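Local coordinates for protein phosphatidylglycerophosphatase B (Bacillus subtilis, PDB 6FMX) that removes the terminal phosphate from phosphatidylglycerophosphate to give phosphatidylglycerol and also dephosphorylates undecaprenyl pyrophosphate in the cell membrane, at residues Leu204-Phe207 with Leu208-Phe212. Sequence-based numbering, arbitrary orientation.
With OLC ((2R)-2,3-dihydroxypropyl (9Z)-octadec-9-enoate), chain E.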
# COMPACT_ATOMS: atom_id res chain seq x y z
N LEU A 204 -4.72 -4.21 -6.34
CA LEU A 204 -4.76 -5.03 -7.55
C LEU A 204 -3.79 -6.20 -7.45
O LEU A 204 -4.15 -7.35 -7.75
CB LEU A 204 -4.45 -4.16 -8.77
CG LEU A 204 -4.64 -4.73 -10.17
CD1 LEU A 204 -4.88 -3.58 -11.12
CD2 LEU A 204 -3.40 -5.48 -10.61
N LEU A 205 -2.54 -5.93 -7.05
CA LEU A 205 -1.56 -7.01 -6.93
C LEU A 205 -1.96 -8.02 -5.87
O LEU A 205 -1.72 -9.23 -6.04
CB LEU A 205 -0.18 -6.43 -6.61
CG LEU A 205 0.40 -5.62 -7.77
CD1 LEU A 205 1.67 -4.89 -7.36
CD2 LEU A 205 0.68 -6.55 -8.93
N PHE A 206 -2.57 -7.56 -4.77
CA PHE A 206 -3.12 -8.47 -3.77
C PHE A 206 -4.15 -9.41 -4.39
O PHE A 206 -4.07 -10.63 -4.23
CB PHE A 206 -3.75 -7.66 -2.63
CG PHE A 206 -4.81 -8.42 -1.85
CD1 PHE A 206 -4.47 -9.51 -1.06
CD2 PHE A 206 -6.14 -8.02 -1.90
CE1 PHE A 206 -5.44 -10.20 -0.34
CE2 PHE A 206 -7.11 -8.70 -1.19
CZ PHE A 206 -6.76 -9.79 -0.41
N PHE A 207 -5.15 -8.85 -5.08
CA PHE A 207 -6.19 -9.69 -5.65
C PHE A 207 -5.62 -10.66 -6.67
O PHE A 207 -6.09 -11.80 -6.79
CB PHE A 207 -7.29 -8.83 -6.28
CG PHE A 207 -8.24 -8.26 -5.29
CD1 PHE A 207 -9.06 -9.09 -4.54
CD2 PHE A 207 -8.32 -6.89 -5.08
CE1 PHE A 207 -9.95 -8.57 -3.61
CE2 PHE A 207 -9.20 -6.37 -4.16
CZ PHE A 207 -10.02 -7.21 -3.43
N LEU A 208 -4.59 -10.24 -7.40
CA LEU A 208 -3.98 -11.14 -8.38
C LEU A 208 -3.31 -12.33 -7.70
O LEU A 208 -3.49 -13.48 -8.14
CB LEU A 208 -2.97 -10.39 -9.24
CG LEU A 208 -3.53 -9.45 -10.31
CD1 LEU A 208 -2.38 -8.85 -11.09
CD2 LEU A 208 -4.46 -10.21 -11.26
N VAL A 209 -2.53 -12.08 -6.65
CA VAL A 209 -1.81 -13.17 -6.00
C VAL A 209 -2.76 -14.04 -5.19
O VAL A 209 -2.58 -15.26 -5.11
CB VAL A 209 -0.64 -12.62 -5.15
CG1 VAL A 209 -1.14 -11.85 -3.94
CG2 VAL A 209 0.30 -13.75 -4.73
N LYS A 210 -3.82 -13.45 -4.62
CA LYS A 210 -4.85 -14.25 -3.94
C LYS A 210 -5.59 -15.14 -4.94
O LYS A 210 -5.77 -16.34 -4.70
CB LYS A 210 -5.83 -13.35 -3.21
CG LYS A 210 -7.10 -14.03 -2.76
CD LYS A 210 -7.93 -13.11 -1.87
CE LYS A 210 -8.71 -13.91 -0.84
NZ LYS A 210 -10.09 -14.20 -1.33
N GLY A 211 -6.02 -14.57 -6.07
CA GLY A 211 -6.71 -15.36 -7.07
C GLY A 211 -5.86 -16.50 -7.61
O GLY A 211 -6.36 -17.61 -7.83
N PHE A 212 -4.57 -16.24 -7.82
CA PHE A 212 -3.65 -17.28 -8.27
C PHE A 212 -3.53 -18.39 -7.23
O PHE A 212 -3.65 -19.58 -7.56
CB PHE A 212 -2.28 -16.67 -8.56
CG PHE A 212 -1.21 -17.69 -8.84
CD1 PHE A 212 -1.12 -18.29 -10.08
CD2 PHE A 212 -0.28 -18.02 -7.87
CE1 PHE A 212 -0.12 -19.21 -10.35
CE2 PHE A 212 0.72 -18.94 -8.13
CZ PHE A 212 0.80 -19.54 -9.37
C18 OLC E . -3.83 -15.75 -12.12
C10 OLC E . 2.17 -12.10 -7.97
C9 OLC E . 3.40 -11.81 -8.33
C17 OLC E . -2.91 -14.54 -11.95
C11 OLC E . 1.07 -12.35 -9.00
C8 OLC E . 3.80 -11.70 -9.81
C24 OLC E . 12.92 -4.26 -6.79
C16 OLC E . -1.54 -14.87 -12.55
C12 OLC E . 0.56 -13.78 -8.85
C7 OLC E . 5.16 -12.38 -10.00
C15 OLC E . -0.45 -14.22 -11.70
C13 OLC E . 1.24 -14.67 -9.88
C6 OLC E . 6.07 -11.53 -10.90
C14 OLC E . 0.19 -15.27 -10.81
C5 OLC E . 7.50 -11.51 -10.34
C4 OLC E . 8.25 -10.22 -10.71
C3 OLC E . 9.32 -9.93 -9.65
C2 OLC E . 9.91 -8.54 -9.88
C21 OLC E . 12.05 -6.49 -7.63
C1 OLC E . 10.98 -8.23 -8.82
C22 OLC E . 11.95 -4.97 -7.72
O19 OLC E . 11.20 -8.99 -7.95
O25 OLC E . 13.09 -2.95 -7.27
O23 OLC E . 12.25 -4.57 -9.03
O20 OLC E . 11.69 -7.02 -8.88
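F206 O accepts from K210 N at 2.9 Å and nearly straight (N-H...O 165°), one of four successive i to i+4 bonds that carry the transmembrane α-helix 192-215 through residues 204-212; L208 N to L204 O, V209 N to L205 O and G211 N to F207 O are the others. F206 O also has V209 CG1 against it at 3.2 Å. That methyl sits between its own backbone N and carbonyl carbon (chi1 69°), which tucks it back against the preceding turn, while CG2 faces the oleoyl chain of a bound monoolein. Along one side of the helix L204 and L208 run side by side, CD2 of the first meeting CD1 of the second at 3.6 Å. On another side F206 and K210 do likewise: with CG anti to the backbone N (chi1 166°) and the next torsion extended, the lysine chain runs beside the ring and CD lies obliquely 3.8 Å from F206 CZ, before the chain bends at its last two torsions and carries NZ away to a long, weak ion pair with E214. Y170 of helix 166-186 touches both side chains, and helix 139-158 packs there too through V150 on F206 and Y153 on K210. L205 instead turns to helix 96-118, and L204 and F207 meet helix 21-36, so this part of the helix joins several helices of the PAP2 bundle. The lipid tail passes V209, which also touches V103 and V150, and reaches F212. With an alanine in place of F212, the tail's saturated carbons would probably lose the ring they rest on and be freer to move. In the model, the lipid's C14 lies over one face of that ring, 3.4 Å from F212 CD1.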